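Putative methyl-accepting chemotaxis signal transduction protein (Campylobacter jejuni subsp. jejuni serotype O:2, PDB 4XMR) is a chemoreceptor whose tandem PAS sensory domain binds isoleucine and probably starts the transmembrane signal that steers chemotaxis. Local coordinates at residues 180-186 against 201-205; 58-62 against 85-91; 42-47 against 68-72; 29-33 against 233-237; 224-228 against 240-244. All blocks are in the same frame, centred on the assembly; numbering follows the deposited sequence.

Contact 1: residues 180-186 against 201-205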
# COMPACT_ATOMS: atom_id res chain seq x y z
N PHE B 180 2.21 -5.45 -18.58
CA PHE B 180 1.92 -4.78 -19.85
C PHE B 180 0.69 -3.92 -19.69
O PHE B 180 -0.22 -4.26 -18.93
CB PHE B 180 1.64 -5.80 -20.95
CG PHE B 180 2.82 -6.65 -21.31
CD1 PHE B 180 3.74 -6.21 -22.24
CD2 PHE B 180 2.97 -7.90 -20.74
CE1 PHE B 180 4.83 -6.99 -22.57
CE2 PHE B 180 4.05 -8.69 -21.07
CZ PHE B 180 4.98 -8.23 -21.99
N ASP B 181 0.64 -2.81 -20.40
CA ASP B 181 -0.55 -1.97 -20.39
C ASP B 181 -1.61 -2.50 -21.35
O ASP B 181 -1.46 -3.58 -21.93
CB ASP B 181 -0.21 -0.50 -20.66
CG ASP B 181 0.35 -0.26 -22.06
OD1 ASP B 181 0.15 -1.09 -22.97
OD2 ASP B 181 0.98 0.81 -22.24
N GLN B 182 -2.69 -1.74 -21.49
CA GLN B 182 -3.85 -2.13 -22.27
C GLN B 182 -3.54 -2.30 -23.76
O GLN B 182 -4.28 -2.97 -24.48
CB GLN B 182 -4.98 -1.12 -22.06
CG GLN B 182 -4.67 0.32 -22.50
CD GLN B 182 -3.61 1.03 -21.65
OE1 GLN B 182 -3.50 0.81 -20.43
NE2 GLN B 182 -2.84 1.90 -22.29
N LYS B 183 -2.46 -1.68 -24.22
CA LYS B 183 -2.05 -1.79 -25.61
C LYS B 183 -0.94 -2.84 -25.79
O LYS B 183 -0.28 -2.89 -26.83
CB LYS B 183 -1.59 -0.44 -26.15
CG LYS B 183 -2.70 0.60 -26.18
CD LYS B 183 -3.94 0.04 -26.89
CE LYS B 183 -5.17 0.90 -26.63
NZ LYS B 183 -5.09 2.22 -27.30
N ASN B 184 -0.76 -3.66 -24.76
CA ASN B 184 0.24 -4.73 -24.76
C ASN B 184 1.66 -4.18 -24.88
O ASN B 184 2.54 -4.82 -25.47
CB ASN B 184 -0.07 -5.79 -25.82
CG ASN B 184 -1.27 -6.63 -25.46
OD1 ASN B 184 -1.53 -6.88 -24.29
ND2 ASN B 184 -2.01 -7.07 -26.47
N LYS B 185 1.87 -3.00 -24.31
CA LYS B 185 3.19 -2.42 -24.25
C LYS B 185 3.73 -2.55 -22.83
O LYS B 185 2.98 -2.41 -21.86
CB LYS B 185 3.14 -0.94 -24.65
CG LYS B 185 2.67 -0.71 -26.08
CD LYS B 185 3.64 -1.31 -27.08
CE LYS B 185 5.05 -0.81 -26.83
NZ LYS B 185 5.98 -1.08 -27.96
N ILE B 186 5.02 -2.84 -22.71
CA ILE B 186 5.62 -3.03 -21.40
C ILE B 186 5.45 -1.76 -20.55
O ILE B 186 5.60 -0.64 -21.05
CB ILE B 186 7.10 -3.47 -21.51
CG1 ILE B 186 7.62 -4.01 -20.18
CG2 ILE B 186 7.96 -2.34 -22.04
CD1 ILE B 186 7.04 -5.35 -19.82
N HIS B 201 9.01 -8.39 -26.65
CA HIS B 201 8.00 -9.04 -25.81
C HIS B 201 6.98 -9.87 -26.58
O HIS B 201 6.08 -10.45 -25.98
CB HIS B 201 7.30 -8.00 -24.95
CG HIS B 201 8.19 -7.36 -23.93
ND1 HIS B 201 8.65 -8.04 -22.82
CD2 HIS B 201 8.72 -6.12 -23.86
CE1 HIS B 201 9.42 -7.23 -22.11
NE2 HIS B 201 9.48 -6.06 -22.72
N SER B 202 7.12 -9.92 -27.90
CA SER B 202 6.23 -10.72 -28.73
C SER B 202 6.15 -12.20 -28.32
O SER B 202 5.05 -12.75 -28.21
CB SER B 202 6.58 -10.57 -30.22
OG SER B 202 6.37 -9.25 -30.66
N PRO B 203 7.31 -12.86 -28.08
CA PRO B 203 7.20 -14.27 -27.71
C PRO B 203 6.35 -14.55 -26.47
O PRO B 203 5.53 -15.46 -26.49
CB PRO B 203 8.66 -14.68 -27.49
CG PRO B 203 9.42 -13.78 -28.39
CD PRO B 203 8.72 -12.46 -28.26
N VAL B 204 6.51 -13.76 -25.41
CA VAL B 204 5.71 -14.02 -24.21
C VAL B 204 4.23 -13.71 -24.45
O VAL B 204 3.36 -14.48 -24.03
CB VAL B 204 6.28 -13.31 -22.95
CG1 VAL B 204 6.08 -11.81 -23.02
CG2 VAL B 204 5.64 -13.90 -21.69
N LEU B 205 3.94 -12.62 -25.15
CA LEU B 205 2.57 -12.23 -25.41
C LEU B 205 1.85 -13.23 -26.31
O LEU B 205 0.68 -13.56 -26.07
CB LEU B 205 2.51 -10.82 -26.01
CG LEU B 205 2.90 -9.68 -25.08
CD1 LEU B 205 3.07 -8.38 -25.86
CD2 LEU B 205 1.84 -9.52 -24.02
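A tight turn faces the first turn of a helix here. Residues 180-186 reverse direction through a type I beta turn from Asp181 to Asn184, with Asn184 N hydrogen-bonded to Asp181 O at 2.9 Å, and Asp181 N meets Lys185 O at 2.8 Å, tying strands 177-180 and 186-189 into a hairpin. Asp181 OD1 reinforces the bend as an Asx turn, accepting from Lys183 N at 3.0 Å and Lys185 N at 2.9 Å. The backbones stay apart, Ile186 CA to His201 CA being 7.8 Å and Asn184 CA to Leu205 CA 7.9 Å, so side chains must fill the gap. Phe180 and Leu205 do the largest share: Leu205 CD2 sits over one face of Phe180, 3.8 Å from the ring centroid and 10° off the normal, a CH-pi contact, while Phe180 CZ reaches Val204 CG1 at 3.9 Å. Leu205 CD1 also approaches Asn184 O at 3.6 Å. The edge of Phe180 points at the face of His201 in an offset edge-to-face pair, centroids 5.2 Å apart and planes at 85°. Over a face of the imidazole, whose NE2 is hydrogen-bonded to Leu194 O, lies Ile186 CD1, 4.1 Å from its centroid, a second CH-pi contact. Val204 also packs on Phe217 and Tyr219. This is helix-on-sheet packing in the second, five-stranded unit of a tandem PAS sensor, where helix 202-211 covers the sheet beside an edge hairpin.

Contact 2: residues 58-62 against 85-91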
# COMPACT_ATOMS: atom_id res chain seq x y z
N GLU B 58 -17.00 31.07 -8.62
CA GLU B 58 -15.58 30.79 -8.74
C GLU B 58 -14.81 31.21 -7.49
O GLU B 58 -13.94 30.48 -7.01
CB GLU B 58 -14.99 31.43 -10.00
CG GLU B 58 -15.47 30.79 -11.28
CD GLU B 58 -14.83 31.39 -12.52
OE1 GLU B 58 -13.94 32.25 -12.37
OE2 GLU B 58 -15.21 30.99 -13.64
N GLU B 59 -15.15 32.38 -6.95
CA GLU B 59 -14.53 32.85 -5.71
C GLU B 59 -14.73 31.85 -4.56
O GLU B 59 -13.79 31.52 -3.84
CB GLU B 59 -15.06 34.23 -5.33
CG GLU B 59 -14.52 34.75 -4.00
CD GLU B 59 -15.00 36.16 -3.68
OE1 GLU B 59 -15.65 36.79 -4.55
OE2 GLU B 59 -14.72 36.64 -2.56
N ASN B 60 -15.96 31.39 -4.39
CA ASN B 60 -16.25 30.44 -3.32
C ASN B 60 -15.56 29.10 -3.54
O ASN B 60 -15.08 28.47 -2.60
CB ASN B 60 -17.76 30.26 -3.14
CG ASN B 60 -18.41 31.46 -2.49
OD1 ASN B 60 -17.73 32.32 -1.94
ND2 ASN B 60 -19.74 31.51 -2.53
N ILE B 61 -15.50 28.66 -4.79
CA ILE B 61 -14.81 27.42 -5.11
C ILE B 61 -13.32 27.53 -4.77
O ILE B 61 -12.77 26.66 -4.10
CB ILE B 61 -15.02 27.01 -6.58
CG1 ILE B 61 -16.48 26.58 -6.79
CG2 ILE B 61 -14.07 25.88 -6.96
CD1 ILE B 61 -16.90 26.52 -8.25
N ILE B 62 -12.68 28.61 -5.20
CA ILE B 62 -11.26 28.81 -4.90
C ILE B 62 -11.04 28.78 -3.39
O ILE B 62 -10.18 28.06 -2.89
CB ILE B 62 -10.75 30.17 -5.45
CG1 ILE B 62 -10.74 30.15 -6.98
CG2 ILE B 62 -9.36 30.48 -4.92
CD1 ILE B 62 -10.60 31.54 -7.60
N LEU B 85 -14.18 22.55 -13.98
CA LEU B 85 -15.52 23.14 -14.06
C LEU B 85 -16.10 23.10 -15.48
O LEU B 85 -15.35 22.99 -16.45
CB LEU B 85 -15.49 24.58 -13.55
CG LEU B 85 -14.87 24.79 -12.17
CD1 LEU B 85 -14.81 26.27 -11.79
CD2 LEU B 85 -15.61 23.99 -11.09
N ASN B 86 -17.43 23.21 -15.61
CA ASN B 86 -18.06 23.21 -16.93
C ASN B 86 -17.65 24.40 -17.79
O ASN B 86 -17.68 24.33 -19.02
CB ASN B 86 -19.59 23.13 -16.84
CG ASN B 86 -20.26 23.21 -18.21
OD1 ASN B 86 -20.09 22.33 -19.06
ND2 ASN B 86 -21.02 24.28 -18.44
N ASN B 87 -17.26 25.50 -17.16
CA ASN B 87 -16.81 26.66 -17.93
C ASN B 87 -15.40 26.45 -18.47
O ASN B 87 -14.85 27.31 -19.16
CB ASN B 87 -16.96 27.97 -17.15
CG ASN B 87 -15.98 28.11 -16.00
OD1 ASN B 87 -15.18 27.22 -15.72
ND2 ASN B 87 -16.04 29.25 -15.32
N GLY B 88 -14.82 25.30 -18.14
CA GLY B 88 -13.53 24.92 -18.70
C GLY B 88 -12.37 25.24 -17.80
O GLY B 88 -11.25 24.79 -18.04
N LYS B 89 -12.61 26.03 -16.75
CA LYS B 89 -11.56 26.38 -15.82
C LYS B 89 -11.30 25.21 -14.88
O LYS B 89 -12.18 24.35 -14.67
CB LYS B 89 -11.92 27.63 -15.02
CG LYS B 89 -12.11 28.87 -15.87
CD LYS B 89 -12.26 30.11 -15.01
CE LYS B 89 -12.52 31.35 -15.84
NZ LYS B 89 -12.72 32.55 -14.98
N VAL B 90 -10.11 25.15 -14.32
CA VAL B 90 -9.79 24.07 -13.39
C VAL B 90 -9.07 24.63 -12.17
O VAL B 90 -8.14 25.43 -12.30
CB VAL B 90 -8.97 22.96 -14.08
CG1 VAL B 90 -7.69 23.50 -14.67
CG2 VAL B 90 -8.67 21.84 -13.11
N LEU B 91 -9.53 24.24 -10.99
CA LEU B 91 -8.87 24.61 -9.76
C LEU B 91 -7.81 23.54 -9.49
O LEU B 91 -8.15 22.39 -9.21
CB LEU B 91 -9.87 24.69 -8.63
CG LEU B 91 -9.30 25.13 -7.28
CD1 LEU B 91 -8.76 26.56 -7.35
CD2 LEU B 91 -10.34 25.01 -6.19
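Glu58, at the start of helix 58-76, carries the polar side of this contact. Its OE1 accepts from Lys89 NZ at 2.9 Å in a salt bridge, and its OE2 receives a weak second bond from the same NZ at 3.2 Å. OE2 is also 2.6 Å from Asn87 ND2, a hydrogen bond weak in angle (126°) despite its shortness. The other end of that amide serves its own loop: Asn87 OD1 accepts from Lys89 N at 3.0 Å, an Asx turn that overlaps the end of the type I turn from Leu85 to Gly88, itself closed by Gly88 N to Leu85 O at 2.9 Å. Leu85 N, in turn, donates to Lys89 O at 2.8 Å. Beside these polar groups, Ile61 CD1 meets Leu85 CD2 at 4.0 Å, and Leu91 CD2 lies 3.9 Å from Ile61 CG2. On the neighbouring strand position, Val90 touches the bound isoleucine. An ion pair at the more exposed margin and aliphatic packing further in thus join the helix to the turn between strands 80-84 and 90-94.

Contact 3: residues 42-47 against 68-72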
# COMPACT_ATOMS: atom_id res chain seq x y z
N ALA B 42 -13.26 9.67 -0.92
CA ALA B 42 -13.27 10.46 0.30
C ALA B 42 -13.20 11.95 -0.03
O ALA B 42 -13.91 12.77 0.58
CB ALA B 42 -12.12 10.05 1.21
N LEU B 43 -12.34 12.30 -0.98
CA LEU B 43 -12.20 13.69 -1.41
C LEU B 43 -13.52 14.20 -2.00
O LEU B 43 -13.96 15.30 -1.65
CB LEU B 43 -11.05 13.80 -2.42
CG LEU B 43 -10.77 15.18 -3.00
CD1 LEU B 43 -10.72 16.26 -1.92
CD2 LEU B 43 -9.43 15.12 -3.73
N GLU B 44 -14.16 13.42 -2.86
CA GLU B 44 -15.47 13.79 -3.40
C GLU B 44 -16.46 14.10 -2.28
O GLU B 44 -17.19 15.09 -2.34
CB GLU B 44 -16.02 12.65 -4.26
CG GLU B 44 -17.54 12.71 -4.53
CD GLU B 44 -18.09 11.43 -5.14
OE1 GLU B 44 -17.69 10.33 -4.71
OE2 GLU B 44 -18.93 11.53 -6.07
N LYS B 45 -16.49 13.24 -1.27
CA LYS B 45 -17.45 13.39 -0.18
C LYS B 45 -17.19 14.67 0.61
O LYS B 45 -18.13 15.39 0.97
CB LYS B 45 -17.43 12.16 0.73
CG LYS B 45 -18.50 12.14 1.82
CD LYS B 45 -18.42 10.84 2.63
CE LYS B 45 -19.42 10.84 3.77
NZ LYS B 45 -19.41 9.54 4.51
N ASP B 46 -15.92 14.99 0.86
CA ASP B 46 -15.61 16.22 1.57
C ASP B 46 -15.95 17.46 0.74
O ASP B 46 -16.42 18.45 1.28
CB ASP B 46 -14.15 16.22 2.03
CG ASP B 46 -13.99 15.67 3.44
OD1 ASP B 46 -14.92 15.84 4.27
OD2 ASP B 46 -12.92 15.10 3.73
N ILE B 47 -15.73 17.41 -0.56
CA ILE B 47 -16.11 18.55 -1.40
C ILE B 47 -17.63 18.74 -1.42
O ILE B 47 -18.13 19.85 -1.22
CB ILE B 47 -15.55 18.42 -2.83
CG1 ILE B 47 -14.02 18.45 -2.79
CG2 ILE B 47 -16.10 19.54 -3.72
CD1 ILE B 47 -13.36 18.05 -4.10
N ILE B 68 -9.12 22.03 0.57
CA ILE B 68 -9.37 20.59 0.64
C ILE B 68 -8.49 19.84 -0.37
O ILE B 68 -7.89 18.82 -0.04
CB ILE B 68 -10.86 20.26 0.38
CG1 ILE B 68 -11.76 21.11 1.27
CG2 ILE B 68 -11.11 18.79 0.64
CD1 ILE B 68 -13.26 20.79 1.14
N LEU B 69 -8.39 20.37 -1.59
CA LEU B 69 -7.54 19.75 -2.60
C LEU B 69 -6.10 19.69 -2.12
O LEU B 69 -5.42 18.68 -2.29
CB LEU B 69 -7.59 20.52 -3.92
CG LEU B 69 -8.95 20.73 -4.58
CD1 LEU B 69 -8.79 21.55 -5.87
CD2 LEU B 69 -9.64 19.40 -4.86
N LYS B 70 -5.63 20.79 -1.53
CA LYS B 70 -4.25 20.84 -1.07
C LYS B 70 -3.97 19.85 0.06
O LYS B 70 -2.96 19.14 0.03
CB LYS B 70 -3.89 22.26 -0.61
CG LYS B 70 -2.44 22.40 -0.14
CD LYS B 70 -2.11 23.81 0.33
CE LYS B 70 -2.62 24.06 1.74
NZ LYS B 70 -1.95 25.24 2.38
N TYR B 71 -4.83 19.82 1.06
CA TYR B 71 -4.59 18.93 2.20
C TYR B 71 -4.65 17.48 1.73
O TYR B 71 -3.81 16.66 2.12
CB TYR B 71 -5.57 19.19 3.35
CG TYR B 71 -5.39 20.54 4.00
CD1 TYR B 71 -4.13 21.01 4.34
CD2 TYR B 71 -6.48 21.37 4.25
CE1 TYR B 71 -3.95 22.27 4.94
CE2 TYR B 71 -6.32 22.61 4.84
CZ TYR B 71 -5.07 23.07 5.18
OH TYR B 71 -4.94 24.32 5.78
N TYR B 72 -5.61 17.16 0.88
CA TYR B 72 -5.67 15.80 0.35
C TYR B 72 -4.42 15.46 -0.48
O TYR B 72 -3.84 14.39 -0.34
CB TYR B 72 -6.94 15.58 -0.47
CG TYR B 72 -8.10 15.02 0.32
CD1 TYR B 72 -8.86 15.83 1.18
CD2 TYR B 72 -8.46 13.69 0.18
CE1 TYR B 72 -9.94 15.31 1.89
CE2 TYR B 72 -9.54 13.16 0.89
CZ TYR B 72 -10.27 13.97 1.73
OH TYR B 72 -11.34 13.41 2.40
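Tyr72, Leu43 and Ile68 give up the most surface in this buried pairing of helices 9-48 and 58-76. Tyr72, with 97 Å² covered, lies against Leu43: the CD1 methyl of Leu43 stands 3.8 Å from the Tyr72 ring centroid, 18° off its normal, a CH-pi contact. The phenol spans the gap between the helices and its OH donates to Asp46 OD2 at 2.7 Å. That carboxylate oxygen has a second partner, ND1 of His74 of the second subunit, and His74 there also packs on Ala42 and Tyr72. Leu43, with 74 Å² covered, continues inward, its CD1 meeting Ile68 CG2 at 3.6 Å. Ile68 contributes 53 Å² and extends its CD1 to Asp46 O at 3.9 Å. Alongside, Ile47 CD1 touches Leu69 CD2 at 4.0 Å. Leu43, Ile47 and Leu69 all pack on Leu157 of the sheet beneath, so their common apolar side faces the domain interior. Within these segments the axes come to 10.8 Å and their directions differ by 154°, a nearly antiparallel pass in which the closest CA pairs are Leu43-Tyr72 (7.1 Å) and Ile47-Ile68 (7.3 Å). Such a layer, two antiparallel helices laid on the sheet of the ligand-binding unit, is characteristic of PDC (Cache) sensor domains, in which the long N-terminal helix leads into the first PAS-like fold; here it also takes part in the subunit interface.

Contact 4: residues 29-33 against 233-237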
# COMPACT_ATOMS: atom_id res chain seq x y z
N VAL B 29 -0.99 -4.47 -7.92
CA VAL B 29 -1.80 -3.66 -8.81
C VAL B 29 -3.18 -3.38 -8.22
O VAL B 29 -3.67 -2.25 -8.26
CB VAL B 29 -1.94 -4.36 -10.18
CG1 VAL B 29 -2.90 -3.61 -11.07
CG2 VAL B 29 -0.57 -4.49 -10.84
N GLU B 30 -3.80 -4.41 -7.66
CA GLU B 30 -5.14 -4.27 -7.09
C GLU B 30 -5.15 -3.29 -5.93
O GLU B 30 -6.07 -2.47 -5.80
CB GLU B 30 -5.66 -5.63 -6.61
CG GLU B 30 -5.96 -6.61 -7.74
CD GLU B 30 -6.26 -8.01 -7.23
OE1 GLU B 30 -5.88 -8.32 -6.08
OE2 GLU B 30 -6.85 -8.80 -7.99
N ASP B 31 -4.15 -3.38 -5.06
CA ASP B 31 -4.12 -2.56 -3.86
C ASP B 31 -3.82 -1.09 -4.21
O ASP B 31 -4.36 -0.19 -3.59
CB ASP B 31 -3.10 -3.11 -2.86
CG ASP B 31 -3.50 -4.47 -2.30
OD1 ASP B 31 -4.65 -4.92 -2.52
OD2 ASP B 31 -2.66 -5.09 -1.61
N PHE B 32 -2.95 -0.87 -5.19
CA PHE B 32 -2.67 0.48 -5.66
C PHE B 32 -3.96 1.12 -6.15
O PHE B 32 -4.31 2.24 -5.77
CB PHE B 32 -1.62 0.40 -6.78
CG PHE B 32 -1.25 1.73 -7.40
CD1 PHE B 32 -0.30 2.56 -6.81
CD2 PHE B 32 -1.77 2.10 -8.64
CE1 PHE B 32 0.06 3.77 -7.41
CE2 PHE B 32 -1.40 3.29 -9.24
CZ PHE B 32 -0.48 4.12 -8.62
N ARG B 33 -4.71 0.40 -6.98
CA ARG B 33 -5.97 0.92 -7.49
C ARG B 33 -7.00 1.19 -6.38
O ARG B 33 -7.59 2.27 -6.34
CB ARG B 33 -6.54 -0.08 -8.50
CG ARG B 33 -7.83 0.36 -9.17
CD ARG B 33 -8.24 -0.73 -10.16
NE ARG B 33 -9.54 -0.50 -10.78
CZ ARG B 33 -9.71 -0.10 -12.03
NH1 ARG B 33 -8.66 0.10 -12.82
NH2 ARG B 33 -10.94 0.08 -12.51
N VAL B 233 -5.09 -8.24 -15.07
CA VAL B 233 -5.38 -7.51 -13.84
C VAL B 233 -5.92 -6.15 -14.28
O VAL B 233 -5.15 -5.28 -14.69
CB VAL B 233 -4.15 -7.33 -12.93
CG1 VAL B 233 -4.59 -6.79 -11.57
CG2 VAL B 233 -3.37 -8.64 -12.77
N PHE B 234 -7.24 -6.00 -14.21
CA PHE B 234 -7.92 -4.90 -14.87
C PHE B 234 -7.45 -4.80 -16.34
O PHE B 234 -7.51 -5.81 -17.06
CB PHE B 234 -7.79 -3.62 -14.04
CG PHE B 234 -8.39 -3.77 -12.67
CD1 PHE B 234 -9.76 -3.69 -12.49
CD2 PHE B 234 -7.59 -4.06 -11.58
CE1 PHE B 234 -10.32 -3.87 -11.24
CE2 PHE B 234 -8.15 -4.22 -10.32
CZ PHE B 234 -9.52 -4.13 -10.16
N ALA B 235 -6.99 -3.64 -16.78
CA ALA B 235 -6.56 -3.53 -18.17
C ALA B 235 -5.14 -4.03 -18.41
O ALA B 235 -4.72 -4.18 -19.56
CB ALA B 235 -6.72 -2.10 -18.67
N TYR B 236 -4.41 -4.29 -17.33
CA TYR B 236 -3.01 -4.71 -17.42
C TYR B 236 -2.92 -6.21 -17.64
O TYR B 236 -3.83 -6.96 -17.31
CB TYR B 236 -2.22 -4.42 -16.13
CG TYR B 236 -2.05 -2.98 -15.71
CD1 TYR B 236 -1.17 -2.14 -16.37
CD2 TYR B 236 -2.71 -2.49 -14.59
CE1 TYR B 236 -1.00 -0.82 -15.97
CE2 TYR B 236 -2.55 -1.19 -14.17
CZ TYR B 236 -1.69 -0.36 -14.86
OH TYR B 236 -1.54 0.93 -14.43
N THR B 237 -1.77 -6.64 -18.15
CA THR B 237 -1.40 -8.05 -18.12
C THR B 237 -0.17 -8.19 -17.24
O THR B 237 0.85 -7.54 -17.48
CB THR B 237 -1.09 -8.57 -19.53
OG1 THR B 237 -2.25 -8.40 -20.36
CG2 THR B 237 -0.70 -10.04 -19.48
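This is a helix-to-hairpin contact, built from apolar side chains and one cation-pi stack, close to the centre of the chain, where the long helix 9-48 passes the turn joining strands 224-233 and 236-243. Val29 supplies the apolar part: its CG1 is 3.6 Å from Val233 CG1 and 3.7 Å from Tyr236 CD2. The turn itself is type II', Val233 to Tyr236, with Tyr236 N hydrogen-bonded to Val233 O and Val233 N to Tyr236 O, both at 2.9 Å; this two-residue beta hairpin carries Phe234 at a positive phi of 50°. In the tandem PAS architecture the spot lies between the two sensor units, since Tyr236 also touches Leu166 of helix 163-171 and Ile141 of the first sheet. Arg33 stretches, with its first three chi angles near 180°, to lay its guanidinium flat on Phe234, planes at 8° and Arg33 CZ 4.0 Å from the ring centroid. Arg33 CD adds a CH-pi contact at 3.5 Å from that centroid, while Glu30 CG approaches Phe234 CE2 at 4.1 Å.

Contact 5: residues 224-228 against 240-244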
# COMPACT_ATOMS: atom_id res chain seq x y z
N GLU B 224 16.75 -18.89 -26.21
CA GLU B 224 16.68 -19.42 -24.85
C GLU B 224 15.26 -19.87 -24.53
O GLU B 224 14.32 -19.08 -24.63
CB GLU B 224 17.12 -18.38 -23.82
CG GLU B 224 16.84 -18.82 -22.38
CD GLU B 224 17.10 -17.73 -21.35
OE1 GLU B 224 18.03 -17.89 -20.54
OE2 GLU B 224 16.36 -16.73 -21.36
N GLU B 225 15.11 -21.13 -24.14
CA GLU B 225 13.81 -21.64 -23.70
C GLU B 225 13.44 -21.06 -22.35
O GLU B 225 14.27 -21.01 -21.44
CB GLU B 225 13.82 -23.17 -23.60
CG GLU B 225 13.85 -23.88 -24.94
CD GLU B 225 12.59 -23.65 -25.76
OE1 GLU B 225 11.53 -23.37 -25.16
OE2 GLU B 225 12.67 -23.74 -27.00
N ARG B 226 12.19 -20.64 -22.21
CA ARG B 226 11.70 -20.04 -20.98
C ARG B 226 10.32 -20.60 -20.63
O ARG B 226 9.66 -21.23 -21.47
CB ARG B 226 11.64 -18.51 -21.11
CG ARG B 226 13.00 -17.87 -21.41
CD ARG B 226 12.95 -16.34 -21.42
NE ARG B 226 12.55 -15.81 -20.12
CZ ARG B 226 13.36 -15.66 -19.07
NH1 ARG B 226 14.65 -15.97 -19.15
NH2 ARG B 226 12.87 -15.17 -17.94
N LEU B 227 9.90 -20.36 -19.40
CA LEU B 227 8.57 -20.74 -18.94
C LEU B 227 7.92 -19.49 -18.37
O LEU B 227 8.54 -18.72 -17.63
CB LEU B 227 8.65 -21.81 -17.86
CG LEU B 227 7.30 -22.46 -17.54
CD1 LEU B 227 6.90 -23.46 -18.63
CD2 LEU B 227 7.34 -23.14 -16.18
N GLY B 228 6.65 -19.30 -18.69
CA GLY B 228 5.95 -18.12 -18.22
C GLY B 228 4.51 -18.39 -17.88
O GLY B 228 3.94 -19.41 -18.28
N ILE B 240 4.93 -13.55 -15.11
CA ILE B 240 6.16 -14.00 -14.48
C ILE B 240 6.83 -14.97 -15.44
O ILE B 240 6.16 -15.81 -16.07
CB ILE B 240 5.89 -14.64 -13.10
CG1 ILE B 240 7.19 -14.82 -12.32
CG2 ILE B 240 5.09 -15.95 -13.23
CD1 ILE B 240 6.96 -15.17 -10.86
N THR B 241 8.14 -14.84 -15.62
CA THR B 241 8.84 -15.77 -16.48
C THR B 241 10.17 -16.17 -15.87
O THR B 241 10.74 -15.43 -15.05
CB THR B 241 9.11 -15.22 -17.90
OG1 THR B 241 10.10 -14.19 -17.85
CG2 THR B 241 7.84 -14.69 -18.55
N GLU B 242 10.66 -17.33 -16.28
CA GLU B 242 11.95 -17.82 -15.82
C GLU B 242 12.60 -18.64 -16.92
O GLU B 242 11.92 -19.22 -17.76
CB GLU B 242 11.77 -18.70 -14.58
CG GLU B 242 13.06 -19.12 -13.91
CD GLU B 242 13.96 -17.93 -13.56
OE1 GLU B 242 14.71 -17.46 -14.44
OE2 GLU B 242 13.93 -17.49 -12.40
N SER B 243 13.93 -18.67 -16.92
CA SER B 243 14.66 -19.55 -17.82
C SER B 243 14.30 -21.02 -17.57
O SER B 243 14.18 -21.45 -16.42
CB SER B 243 16.16 -19.38 -17.60
OG SER B 243 16.89 -20.39 -18.26
N ALA B 244 14.15 -21.79 -18.64
CA ALA B 244 13.89 -23.22 -18.51
C ALA B 244 15.02 -23.91 -17.74
O ALA B 244 14.79 -24.91 -17.05
CB ALA B 244 13.71 -23.86 -19.88
O HOH W 1 16.84 -21.96 -20.50
O HOH W 2 14.68 -14.77 -15.80
O HOH W 3 7.50 -18.54 -14.63
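Arg226 bends across its partner strand through a p value at chi3 (62°), after m and t at chi1 and chi2. That fold brings NH2 to Thr241 OG1 at 2.9 Å, where the p rotamer of Thr241 (71°) holds the hydroxyl, and NH1 to Glu224 OE2 at 2.9 Å, a salt bridge within the strand made by an extended t, t Glu224. NE is hydrogen-bonded to the hydroxyl of Tyr219. Glu242, t then p (54°), curls back so that OE1 accepts from Ser243 N at 2.9 Å; water 2 links this OE1 (3.0 Å) to Arg226 NH2 (2.8 Å). Ser243, t at chi1, sits at the N-cap position, its OG hydrogen-bonded to Asp245 N. Gly228 has no side chain, and a CB there would crowd Thr241 CG2. Backbone bonds fix the register: Leu227 N to Glu242 O 2.8 Å, Glu242 N to Leu227 O 2.9 Å, and Ala244 N to Glu225 O 2.9 Å. Together they form the open end of an antiparallel beta hairpin in the five-stranded sheet of the second PAS-like unit.

Overall arrangement
Contacts 2 and 3 belong to the ligand-binding unit and share helix 58-76, touching where Leu91 O meets Leu69 CD1 at 3.5 Å; contacts 1 and 5 lie in the other unit, on the opposite side of the chain's centre. Contact 4 sits between, sharing helix 9-48 with contact 3 and strand 236-243 with contact 5; it also meets contact 1, where Phe180 N lies 2.7 Å from Thr237 O, probably a hydrogen bond. Contact 3 is the most buried, mainly apolar with one hydrogen bond; the others are partly buried. Contact 2 adds an ion pair, contacts 1 and 4 rely on aromatic faces, and contact 5 is held by backbone hydrogen bonds and one from an arginine side chain.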